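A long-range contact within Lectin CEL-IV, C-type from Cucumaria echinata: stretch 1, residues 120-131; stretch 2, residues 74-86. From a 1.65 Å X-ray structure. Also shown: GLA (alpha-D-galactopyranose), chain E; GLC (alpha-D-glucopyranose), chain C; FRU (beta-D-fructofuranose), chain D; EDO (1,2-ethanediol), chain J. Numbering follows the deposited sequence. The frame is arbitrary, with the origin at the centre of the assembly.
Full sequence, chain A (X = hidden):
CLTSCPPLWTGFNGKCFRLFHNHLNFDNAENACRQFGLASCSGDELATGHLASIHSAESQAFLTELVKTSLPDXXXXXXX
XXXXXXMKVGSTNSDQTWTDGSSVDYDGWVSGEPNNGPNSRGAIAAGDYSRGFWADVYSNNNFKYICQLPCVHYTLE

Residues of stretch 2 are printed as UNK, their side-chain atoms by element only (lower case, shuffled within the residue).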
# COMPACT_ATOMS: atom_id res chain seq x y z
N SER A 120 -29.10 -3.48 -23.75
CA SER A 120 -28.05 -2.54 -24.20
C SER A 120 -26.94 -2.52 -23.15
O SER A 120 -27.09 -3.11 -22.09
CB SER A 120 -28.62 -1.15 -24.39
OG SER A 120 -29.34 -0.73 -23.21
N ARG A 121 -25.89 -1.75 -23.42
CA ARG A 121 -24.68 -1.76 -22.58
C ARG A 121 -24.24 -0.33 -22.33
O ARG A 121 -24.35 0.53 -23.21
CB ARG A 121 -23.54 -2.52 -23.31
CG ARG A 121 -23.93 -3.99 -23.65
CD ARG A 121 -24.22 -4.76 -22.40
NE ARG A 121 -24.54 -6.18 -22.68
CZ ARG A 121 -25.71 -6.76 -22.44
NH1 ARG A 121 -26.75 -6.07 -21.93
NH2 ARG A 121 -25.85 -8.07 -22.71
N GLY A 122 -23.73 -0.07 -21.13
CA GLY A 122 -23.29 1.30 -20.81
C GLY A 122 -21.85 1.63 -21.17
O GLY A 122 -20.97 0.75 -21.14
N ALA A 123 -21.61 2.90 -21.49
CA ALA A 123 -20.27 3.36 -21.79
C ALA A 123 -20.13 4.77 -21.28
O ALA A 123 -21.08 5.60 -21.36
CB ALA A 123 -20.02 3.35 -23.30
N ILE A 124 -18.95 5.08 -20.76
CA ILE A 124 -18.60 6.48 -20.48
C ILE A 124 -18.47 7.16 -21.82
O ILE A 124 -17.72 6.71 -22.68
CB ILE A 124 -17.26 6.57 -19.68
CG1 ILE A 124 -17.53 6.19 -18.21
CG2 ILE A 124 -16.60 7.98 -19.80
CD1 ILE A 124 -16.25 5.99 -17.36
N ALA A 125 -19.22 8.24 -22.02
CA ALA A 125 -19.16 8.94 -23.30
C ALA A 125 -18.38 10.22 -23.04
O ALA A 125 -18.92 11.19 -22.54
CB ALA A 125 -20.60 9.21 -23.82
N ALA A 126 -17.07 10.23 -23.35
CA ALA A 126 -16.22 11.33 -22.89
C ALA A 126 -16.16 12.53 -23.81
O ALA A 126 -15.47 13.54 -23.50
CB ALA A 126 -14.77 10.82 -22.62
N GLY A 127 -16.82 12.43 -24.96
CA GLY A 127 -16.98 13.59 -25.84
C GLY A 127 -17.69 14.73 -25.16
O GLY A 127 -18.37 14.55 -24.14
N ASP A 128 -17.59 15.92 -25.75
CA ASP A 128 -18.12 17.12 -25.11
C ASP A 128 -19.64 17.16 -25.00
O ASP A 128 -20.15 17.90 -24.18
CB ASP A 128 -17.63 18.39 -25.79
CG ASP A 128 -16.16 18.64 -25.57
OD1 ASP A 128 -15.60 19.43 -26.34
OD2 ASP A 128 -15.57 18.08 -24.63
N TYR A 129 -20.34 16.35 -25.78
CA TYR A 129 -21.81 16.33 -25.70
C TYR A 129 -22.25 15.81 -24.33
O TYR A 129 -23.25 16.25 -23.77
CB TYR A 129 -22.40 15.45 -26.82
CG TYR A 129 -23.91 15.47 -26.83
CD1 TYR A 129 -24.58 16.65 -27.14
CD2 TYR A 129 -24.64 14.34 -26.50
CE1 TYR A 129 -25.97 16.71 -27.12
CE2 TYR A 129 -26.05 14.39 -26.48
CZ TYR A 129 -26.68 15.58 -26.81
OH TYR A 129 -28.05 15.67 -26.81
N SER A 130 -21.50 14.85 -23.80
CA SER A 130 -21.92 14.05 -22.63
C SER A 130 -21.03 14.24 -21.41
O SER A 130 -21.44 13.95 -20.27
CB SER A 130 -21.95 12.57 -23.07
OG SER A 130 -20.90 12.34 -24.06
N ARG A 131 -19.82 14.77 -21.63
CA ARG A 131 -18.88 15.11 -20.53
C ARG A 131 -18.59 13.93 -19.61
O ARG A 131 -18.37 14.11 -18.41
CB ARG A 131 -19.42 16.31 -19.72
CG ARG A 131 -19.59 17.58 -20.54
CD ARG A 131 -18.25 18.26 -20.79
NE ARG A 131 -18.37 19.37 -21.75
CZ ARG A 131 -17.32 20.06 -22.21
NH1 ARG A 131 -16.10 19.79 -21.74
NH2 ARG A 131 -17.51 21.02 -23.09
N UNK A 74 -8.67 12.57 -28.84
CA UNK A 74 -9.82 11.85 -29.37
C UNK A 74 -11.12 12.50 -28.93
O UNK A 74 -12.17 12.12 -29.41
c UNK A 74 -9.81 10.38 -28.97
c UNK A 74 -8.14 9.66 -30.82
c UNK A 74 -8.58 9.53 -29.35
c UNK A 74 -8.98 8.09 -29.02
N UNK A 75 -11.06 13.46 -28.01
CA UNK A 75 -12.29 14.10 -27.48
C UNK A 75 -13.02 14.89 -28.59
O UNK A 75 -12.44 15.80 -29.18
c UNK A 75 -11.81 12.94 -24.78
c UNK A 75 -11.24 14.34 -25.16
c UNK A 75 -12.00 15.05 -26.30
c UNK A 75 -13.31 15.65 -25.73
N UNK A 76 -14.27 14.52 -28.88
CA UNK A 76 -15.03 15.19 -29.95
C UNK A 76 -16.07 16.14 -29.37
O UNK A 76 -16.21 16.26 -28.13
c UNK A 76 -15.73 14.17 -30.91
o UNK A 76 -16.88 13.59 -30.25
c UNK A 76 -14.75 13.08 -31.36
N UNK A 77 -16.82 16.80 -30.25
CA UNK A 77 -18.00 17.57 -29.83
C UNK A 77 -19.19 16.68 -29.60
O UNK A 77 -20.22 17.16 -29.13
N UNK A 78 -19.07 15.41 -29.99
CA UNK A 78 -20.17 14.43 -29.85
C UNK A 78 -20.05 13.61 -28.57
O UNK A 78 -19.58 14.11 -27.56
N UNK A 79 -20.50 12.36 -28.61
CA UNK A 79 -20.33 11.41 -27.53
C UNK A 79 -18.91 10.86 -27.46
O UNK A 79 -18.43 10.50 -26.36
c UNK A 79 -24.95 11.00 -27.35
c UNK A 79 -23.67 10.29 -25.41
n UNK A 79 -24.72 11.25 -28.69
c UNK A 79 -23.71 10.59 -26.78
c UNK A 79 -23.40 10.99 -28.98
c UNK A 79 -22.73 10.60 -27.84
c UNK A 79 -26.05 10.80 -25.27
c UNK A 79 -26.12 11.10 -26.61
c UNK A 79 -21.27 10.22 -27.74
c UNK A 79 -24.83 10.38 -24.66
N UNK A 80 -18.27 10.74 -28.62
CA UNK A 80 -16.97 10.07 -28.76
C UNK A 80 -15.87 10.84 -28.07
O UNK A 80 -15.84 12.07 -28.15
c UNK A 80 -16.61 9.88 -30.27
N UNK A 81 -14.93 10.12 -27.42
CA UNK A 81 -14.84 8.65 -27.37
C UNK A 81 -15.72 7.96 -26.31
O UNK A 81 -15.80 8.41 -25.18
c UNK A 81 -12.97 9.63 -26.22
c UNK A 81 -13.35 8.43 -27.05
c UNK A 81 -13.82 10.78 -26.71
N UNK A 82 -16.30 6.82 -26.69
CA UNK A 82 -17.11 6.04 -25.77
C UNK A 82 -16.26 4.87 -25.30
O UNK A 82 -15.62 4.22 -26.10
o UNK A 82 -20.50 6.24 -28.90
c UNK A 82 -20.43 6.27 -27.67
c UNK A 82 -19.15 6.71 -26.96
n UNK A 82 -21.44 5.92 -26.89
c UNK A 82 -18.34 5.54 -26.49
N UNK A 83 -16.29 4.62 -23.99
CA UNK A 83 -15.44 3.62 -23.38
C UNK A 83 -16.33 2.74 -22.53
O UNK A 83 -17.01 3.25 -21.60
c UNK A 83 -13.52 5.35 -23.33
c UNK A 83 -13.52 3.33 -21.71
c UNK A 83 -14.40 4.34 -22.48
N UNK A 84 -16.34 1.42 -22.79
CA UNK A 84 -17.19 0.52 -22.05
C UNK A 84 -16.90 0.48 -20.57
O UNK A 84 -15.75 0.50 -20.15
o UNK A 84 -20.26 -2.30 -27.06
c UNK A 84 -18.13 -2.28 -25.93
c UNK A 84 -20.07 -1.26 -24.90
c UNK A 84 -17.08 -0.91 -22.56
c UNK A 84 -17.36 -1.93 -24.83
c UNK A 84 -19.50 -1.97 -25.94
c UNK A 84 -19.30 -0.92 -23.78
c UNK A 84 -17.91 -1.23 -23.75
N UNK A 85 -17.99 0.45 -19.79
CA UNK A 85 -17.94 0.10 -18.38
C UNK A 85 -18.86 -1.12 -18.20
O UNK A 85 -19.52 -1.56 -19.17
c UNK A 85 -20.33 2.89 -17.01
c UNK A 85 -18.38 1.27 -17.51
c UNK A 85 -19.81 1.68 -17.88
c UNK A 85 -17.39 2.47 -17.68
N UNK A 86 -18.93 -1.64 -16.98
CA UNK A 86 -19.59 -2.95 -16.76
C UNK A 86 -21.12 -2.94 -16.66
O UNK A 86 -21.67 -3.86 -16.11
C1 GLA E . -26.78 7.76 -30.47
C2 GLA E . -27.93 7.40 -29.52
C3 GLA E . -27.74 7.93 -28.11
C4 GLA E . -26.37 7.52 -27.55
C5 GLA E . -25.27 7.88 -28.58
C6 GLA E . -23.87 7.42 -28.14
O2 GLA E . -29.17 7.95 -30.02
O3 GLA E . -28.80 7.46 -27.28
O4 GLA E . -26.41 6.10 -27.35
O5 GLA E . -25.55 7.28 -29.86
O6 GLA E . -23.87 5.99 -28.12
C1 GLC C . -26.38 13.42 -31.15
C2 GLC C . -25.19 13.91 -31.96
C3 GLC C . -25.09 13.14 -33.27
C4 GLC C . -25.03 11.63 -33.02
C5 GLC C . -26.18 11.15 -32.13
C6 GLC C . -25.97 9.65 -31.80
O2 GLC C . -25.37 15.30 -32.23
O3 GLC C . -23.89 13.55 -33.96
O4 GLC C . -25.14 10.98 -34.29
O5 GLC C . -26.33 11.99 -30.96
O6 GLC C . -26.80 9.18 -30.72
C1 FRU D . -28.09 16.00 -30.65
C2 FRU D . -28.51 14.53 -30.85
C3 FRU D . -29.95 14.43 -31.36
C4 FRU D . -30.38 13.05 -30.88
C5 FRU D . -29.58 12.82 -29.60
C6 FRU D . -29.00 11.41 -29.57
O1 FRU D . -28.94 16.63 -29.68
O2 FRU D . -27.62 13.87 -31.77
O3 FRU D . -30.06 14.57 -32.79
O4 FRU D . -31.79 12.96 -30.65
O5 FRU D . -28.52 13.80 -29.60
O6 FRU D . -29.84 10.57 -28.80
C1 EDO J . -17.04 5.84 -29.73
O1 EDO J . -15.64 6.05 -29.67
C2 EDO J . -17.71 7.05 -30.33
O2 EDO J . -18.72 6.62 -31.23
O HOH W 1 -12.76 18.78 -27.64

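Position 74 carries four carbons, forked at the second, and reaches nothing on stretch 1; a fork one carbon beyond CB makes it L74. Position 75 also has four carbons, but the fork is at the first and one arm is two carbons long. One of its carbons lies 3.8 Å from A126 O and 3.5 Å from D128 OD2. This is I75, and the atom is CG2. At 76 one carbon carries an oxygen and a carbon, the pattern of T76. Its side chain points away, yet its backbone O accepts a nearly straight hydrogen bond from D128 N (2.8 Å, 173°).

Positions 77 and 78 have no side-chain atoms and are G77 and G78. The CA of G77 packs 4.1 Å from D128 CB, and G78 O accepts a hydrogen bond from Y129 N at 3.0 Å. The amide of G78 is held from its own side, with G78 N donating to T76 OG1 (2.9 Å).

Position 79 has one carbon followed by fused five- and six-membered rings of eight carbons and one nitrogen, which only tryptophan provides: W79. The edge of Y129 meets one ring face, with Y129 CE2 3.3 Å from W79 CZ2, while A125 CB lies at the ring edge, 3.6 Å from W79 CE3. Galactose covers the opposite face (W79 CE2 to GLA C5, 3.4 Å), and W79 NE1 donates to GLC O5 at 2.9 Å.

A single carbon at 80, pointing away from stretch 1, identifies A80. At 81 three carbons close a ring onto the backbone nitrogen, so this is P81, preceded by a cis peptide bond; its CG approaches A126 CB at 4.2 Å, and its O accepts from A126 N at 2.9 Å.

Position 82 has three carbons, the third bearing an oxygen and a nitrogen: Q82. Its CB lies 4.2 Å from A123 CB, while its NE2 donates to GLA O6 at 2.7 Å. Position 83 has one carbon carrying two more, hence V83, whose backbone N and O both bond to I124. Position 84 shows a carbon and a six-carbon ring bearing an oxygen, Y84; R121 CB lies 4.0 Å from its CE1. Position 85, again four carbons forked at the first with one longer arm, is I85, with CG2 3.7 Å from I124 CD1. Position 86 lacks side-chain atoms: G86, where the chain turns a corner.

The contact begins as an antiparallel pairing. V83 N donates to I124 O (2.9 Å) and I124 N to V83 O (2.8 Å), while I85 N reaches G122 O at 3.3 Å. Past A125 the strand gives way to loop, but backbone pairing continues: G127 N donates to W79 O at 2.9 Å. The closeness there leaves no room for a CB on G127, which would clash with G78 O and A80 O. This backbone ladder places Y129 against W79, and both aromatics reach bound sugar, Y129 OH accepting from FRU O1 at 3.2 Å.

Stretch 2 (74-86) LITGGWAPQVYIG
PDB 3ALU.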